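Local coordinates for protein MAU2 chromatid cohesion factor homolog (Saccharomyces cerevisiae, PDB 4XDN) that joins Scc2 in the complex that cohesin needs to associate with chromosomes, and so serves sister chromatid cohesion, at residues E502-V505 and T506-L510; A461-V464 and S465-S468. All blocks are in the same frame, centred on the assembly; numbering follows the deposited sequence.

In the fold
The chain runs from its N terminus through many helices before reaching contact 2, the last turn of helix 446-466 and its exit at Cys467. It then turns back as helix 472-490 and enters helix 499-513, whose middle forms contact 1. Each contact is local, between neighbours on one helix, so neither closes a loop; they follow in series without nesting or crossing. The centres of contact 1 and contact 2 lie about 18 Å apart, their nearest atoms about 6 Å. Helix 472-490 ties them together: Leu475 near its start packs on Val464 and Cys467, while Trp483, Glu487 and Leu490 further along receive Val505. Both contacts also border the chain of another protein, probably Scc2.

Contact 1 of 2, residues E502-V505 and T506-L510; sequences ECTV and TILWL
Glu502 to Leu510 wind through the middle of helix 499-513 on successive i to i+4 bonds, of which Ile507 N to Cys503 O, at 2.8 Å, is the straightest, with 169° at its hydrogen. Helical hydroxyls often turn back on the preceding turn, and Thr506 is a worked example. Its OG1, set beside the backbone N by a chi1 of -60°, donates to Glu502 O at 3.2 Å. The amide Thr506 N gives the same oxygen a second bond, and the two donors come from opposite faces of the carbonyl plane, each tilted 27° out of it. One oxygen is thus held by two donors of one residue, which ties down the rotation of the hydroxyl in a buried setting. With a valine here, Glu502 O would probably keep the backbone amide but lose its second donor. Thr504, two residues earlier, does the same, its OG1 bonding to Ile500 O and to an aromatic side chain of the other protein's chain.

Apolar contacts link residues four apart. Cys503 SG meets the terminal CD1 of Ile507 at 3.6 Å, and that methyl also rests against Cys503 O at 3.3 Å. Thr504 and Leu508 lie alongside, pointing the same way, with the threonine methyl, Thr504 CG2, 3.8 Å from Leu508 CD1.

Three helices of this TPR-like superhelix surround the segment. Helix 562-575 takes Cys503, Thr504, Ile507 and Leu510 on Val568, Leu564 and Leu571; helix 472-490 receives Val505 at Trp483, Glu487 and Leu490; and helix 526-543 meets Thr506 through Lys535, while its Tyr532 stacks on the ring of Trp509.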
loop_
_atom_site.group_PDB
_atom_site.type_symbol
_atom_site.label_atom_id
_atom_site.label_comp_id
_atom_site.label_asym_id
_atom_site.label_seq_id
_atom_site.Cartn_x
_atom_site.Cartn_y
_atom_site.Cartn_z
ATOM N N GLU A 502 -7.326 -14.751 13.623
ATOM C CA GLU A 502 -8.487 -15.475 14.131
ATOM C C GLU A 502 -8.148 -16.247 15.399
ATOM O O GLU A 502 -8.966 -16.342 16.316
ATOM C CB GLU A 502 -9.028 -16.437 13.071
ATOM C CG GLU A 502 -9.947 -15.780 12.054
ATOM C CD GLU A 502 -11.273 -15.343 12.656
ATOM O OE1 GLU A 502 -11.807 -16.067 13.522
ATOM O OE2 GLU A 502 -11.778 -14.269 12.263
ATOM N N CYS A 503 -6.940 -16.798 15.442
ATOM C CA CYS A 503 -6.501 -17.568 16.596
ATOM C C CYS A 503 -6.247 -16.644 17.780
ATOM O O CYS A 503 -6.558 -16.987 18.921
ATOM C CB CYS A 503 -5.239 -18.368 16.268
ATOM S SG CYS A 503 -4.746 -19.516 17.583
ATOM N N THR A 504 -5.682 -15.473 17.508
ATOM C CA THR A 504 -5.417 -14.496 18.559
ATOM C C THR A 504 -6.723 -14.095 19.241
ATOM O O THR A 504 -6.783 -13.983 20.466
ATOM C CB THR A 504 -4.710 -13.244 17.999
ATOM O OG1 THR A 504 -3.451 -13.620 17.431
ATOM C CG2 THR A 504 -4.468 -12.211 19.093
ATOM N N VAL A 505 -7.766 -13.895 18.442
ATOM C CA VAL A 505 -9.076 -13.524 18.967
ATOM C C VAL A 505 -9.612 -14.621 19.884
ATOM O O VAL A 505 -10.074 -14.341 20.989
ATOM C CB VAL A 505 -10.083 -13.250 17.823
ATOM C CG1 VAL A 505 -11.492 -13.018 18.366
ATOM C CG2 VAL A 505 -9.642 -12.049 17.011
ATOM N N THR A 506 -9.544 -15.865 19.418
ATOM C CA THR A 506 -10.010 -17.011 20.195
ATOM C C THR A 506 -9.242 -17.138 21.510
ATOM O O THR A 506 -9.836 -17.298 22.577
ATOM C CB THR A 506 -9.861 -18.326 19.398
ATOM O OG1 THR A 506 -10.640 -18.253 18.200
ATOM C CG2 THR A 506 -10.319 -19.529 20.225
ATOM N N ILE A 507 -7.918 -17.077 21.411
ATOM C CA ILE A 507 -7.035 -17.189 22.566
ATOM C C ILE A 507 -7.345 -16.126 23.620
ATOM O O ILE A 507 -7.449 -16.433 24.811
ATOM C CB ILE A 507 -5.553 -17.082 22.121
ATOM C CG1 ILE A 507 -4.974 -18.466 21.808
ATOM C CG2 ILE A 507 -4.682 -16.441 23.199
ATOM C CD1 ILE A 507 -5.882 -19.389 21.005
ATOM N N LEU A 508 -7.491 -14.880 23.179
ATOM C CA LEU A 508 -7.730 -13.769 24.096
ATOM C C LEU A 508 -9.107 -13.859 24.745
ATOM O O LEU A 508 -9.270 -13.503 25.913
ATOM C CB LEU A 508 -7.587 -12.429 23.367
ATOM C CG LEU A 508 -6.174 -12.022 22.940
ATOM C CD1 LEU A 508 -6.225 -10.724 22.150
ATOM C CD2 LEU A 508 -5.238 -11.879 24.137
ATOM N N TRP A 509 -10.094 -14.330 23.991
ATOM C CA TRP A 509 -11.438 -14.502 24.532
ATOM C C TRP A 509 -11.440 -15.586 25.605
ATOM O O TRP A 509 -11.991 -15.398 26.688
ATOM C CB TRP A 509 -12.432 -14.858 23.427
ATOM C CG TRP A 509 -13.866 -14.755 23.860
ATOM C CD1 TRP A 509 -14.681 -13.665 23.740
ATOM C CD2 TRP A 509 -14.654 -15.778 24.484
ATOM N NE1 TRP A 509 -15.925 -13.947 24.249
ATOM C CE2 TRP A 509 -15.935 -15.237 24.712
ATOM C CE3 TRP A 509 -14.402 -17.098 24.870
ATOM C CZ2 TRP A 509 -16.960 -15.970 25.309
ATOM C CZ3 TRP A 509 -15.422 -17.823 25.463
ATOM C CH2 TRP A 509 -16.684 -17.257 25.677
ATOM N N LEU A 510 -10.815 -16.719 25.300
ATOM C CA LEU A 510 -10.782 -17.841 26.226
ATOM C C LEU A 510 -9.964 -17.509 27.473
ATOM O O LEU A 510 -10.331 -17.896 28.583
ATOM C CB LEU A 510 -10.220 -19.085 25.535
ATOM C CG LEU A 510 -11.114 -19.678 24.442
ATOM C CD1 LEU A 510 -10.382 -20.766 23.673
ATOM C CD2 LEU A 510 -12.404 -20.232 25.033
#

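Contact 2 of 2, residues A461-V464 and S465-S468; sequences AARV and SRCS. With SO4 (sulfate ion), chain G.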
loop_
_atom_site.group_PDB
_atom_site.type_symbol
_atom_site.label_atom_id
_atom_site.label_comp_id
_atom_site.label_asym_id
_atom_site.label_seq_id
_atom_site.Cartn_x
_atom_site.Cartn_y
_atom_site.Cartn_z
ATOM N N ALA A 461 -7.965 -6.666 30.292
ATOM C CA ALA A 461 -8.347 -7.992 30.768
ATOM C C ALA A 461 -7.393 -8.460 31.861
ATOM O O ALA A 461 -7.799 -9.125 32.813
ATOM C CB ALA A 461 -8.369 -8.982 29.619
ATOM N N ALA A 462 -6.119 -8.109 31.714
ATOM C CA ALA A 462 -5.121 -8.421 32.726
ATOM C C ALA A 462 -5.441 -7.688 34.021
ATOM O O ALA A 462 -5.234 -8.214 35.112
ATOM C CB ALA A 462 -3.730 -8.050 32.237
ATOM N N ARG A 463 -5.952 -6.468 33.894
ATOM C CA ARG A 463 -6.277 -5.656 35.058
ATOM C C ARG A 463 -7.548 -6.153 35.739
ATOM O O ARG A 463 -7.643 -6.135 36.964
ATOM C CB ARG A 463 -6.422 -4.188 34.656
ATOM C CG ARG A 463 -5.099 -3.548 34.276
ATOM C CD ARG A 463 -5.269 -2.128 33.771
ATOM N NE ARG A 463 -3.980 -1.523 33.447
ATOM C CZ ARG A 463 -3.818 -0.270 33.037
ATOM N NH1 ARG A 463 -4.866 0.530 32.893
ATOM N NH2 ARG A 463 -2.602 0.185 32.772
ATOM N N VAL A 464 -8.519 -6.602 34.949
ATOM C CA VAL A 464 -9.718 -7.223 35.503
ATOM C C VAL A 464 -9.324 -8.397 36.388
ATOM O O VAL A 464 -9.944 -8.651 37.420
ATOM C CB VAL A 464 -10.676 -7.712 34.391
ATOM C CG1 VAL A 464 -11.722 -8.687 34.946
ATOM C CG2 VAL A 464 -11.360 -6.532 33.729
ATOM N N SER A 465 -8.279 -9.105 35.975
ATOM C CA SER A 465 -7.830 -10.294 36.683
ATOM C C SER A 465 -7.182 -9.959 38.026
ATOM O O SER A 465 -7.486 -10.594 39.033
ATOM C CB SER A 465 -6.848 -11.080 35.815
ATOM O OG SER A 465 -6.340 -12.201 36.513
ATOM N N ARG A 466 -6.303 -8.961 38.042
ATOM C CA ARG A 466 -5.497 -8.679 39.229
ATOM C C ARG A 466 -6.070 -7.578 40.121
ATOM O O ARG A 466 -5.733 -7.506 41.301
ATOM C CB ARG A 466 -4.067 -8.305 38.823
ATOM C CG ARG A 466 -3.931 -7.002 38.049
ATOM C CD ARG A 466 -2.466 -6.660 37.838
ATOM N NE ARG A 466 -2.283 -5.481 36.997
ATOM C CZ ARG A 466 -2.290 -4.224 37.436
ATOM N NH1 ARG A 466 -2.480 -3.957 38.721
ATOM N NH2 ARG A 466 -2.110 -3.227 36.580
ATOM N N CYS A 467 -6.924 -6.721 39.572
ATOM C CA CYS A 467 -7.474 -5.614 40.353
ATOM C C CYS A 467 -8.579 -6.093 41.286
ATOM O O CYS A 467 -9.264 -7.076 41.003
ATOM C CB CYS A 467 -8.013 -4.510 39.439
ATOM S SG CYS A 467 -6.733 -3.626 38.502
ATOM N N SER A 468 -8.741 -5.387 42.401
ATOM C CA SER A 468 -9.770 -5.715 43.380
ATOM C C SER A 468 -11.165 -5.497 42.802
ATOM O O SER A 468 -11.318 -4.939 41.715
ATOM C CB SER A 468 -9.588 -4.874 44.646
ATOM O OG SER A 468 -9.596 -3.490 44.345
HETATM S S SO4 G . -3.313 3.860 31.262
HETATM O O1 SO4 G . -2.709 2.822 30.431
HETATM O O2 SO4 G . -3.355 5.114 30.517
HETATM O O3 SO4 G . -4.670 3.464 31.625
HETATM O O4 SO4 G . -2.519 4.039 32.473
#
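Arg463 and Cys467 meet most closely where helix 446-466 runs out: Cys467 N donates to Arg463 O at 2.8 Å, and the cysteine's own side chain folds over the same oxygen, with SG 3.1 Å from Arg463 O. SG also lies 3.9 Å from Arg463 CB. On this inner side Val464 and Cys467 press on Leu475 of helix 472-490. On a different face, Ser465 OG is bonded to Trp519 N and to an acidic side chain of the other protein's chain. One residue before Cys467 the bond is longer, Arg466 N reaching Ala462 O at 3.2 Å.

The motif is the C-terminal end of a helix, with Cys467 the first residue to leave helical backbone angles, in the helical-repeat fold of the Scc4/Mau2 family.

The outer side is looser and carries the arginines. Arg466 has CG between its backbone N and carbonyl carbon, chi1 66°, which sets CG 3.4 Å from Ala462 O. From there its chain runs alongside Arg463, the guanidinium planes turned 77° apart. Arg466 NH2 makes a salt bridge to an acidic side chain of the other protein's chain, and Arg463 NE a long, weak ion pair with an acidic side chain there. Arg463 stretches out until NH1 donates almost straight, at 3.2 Å, to O3 of a sulfate, at the guanidinium's edge and in its plane; that ion, probably a crystallisation additive, is also hydrogen-bonded to Val432 N.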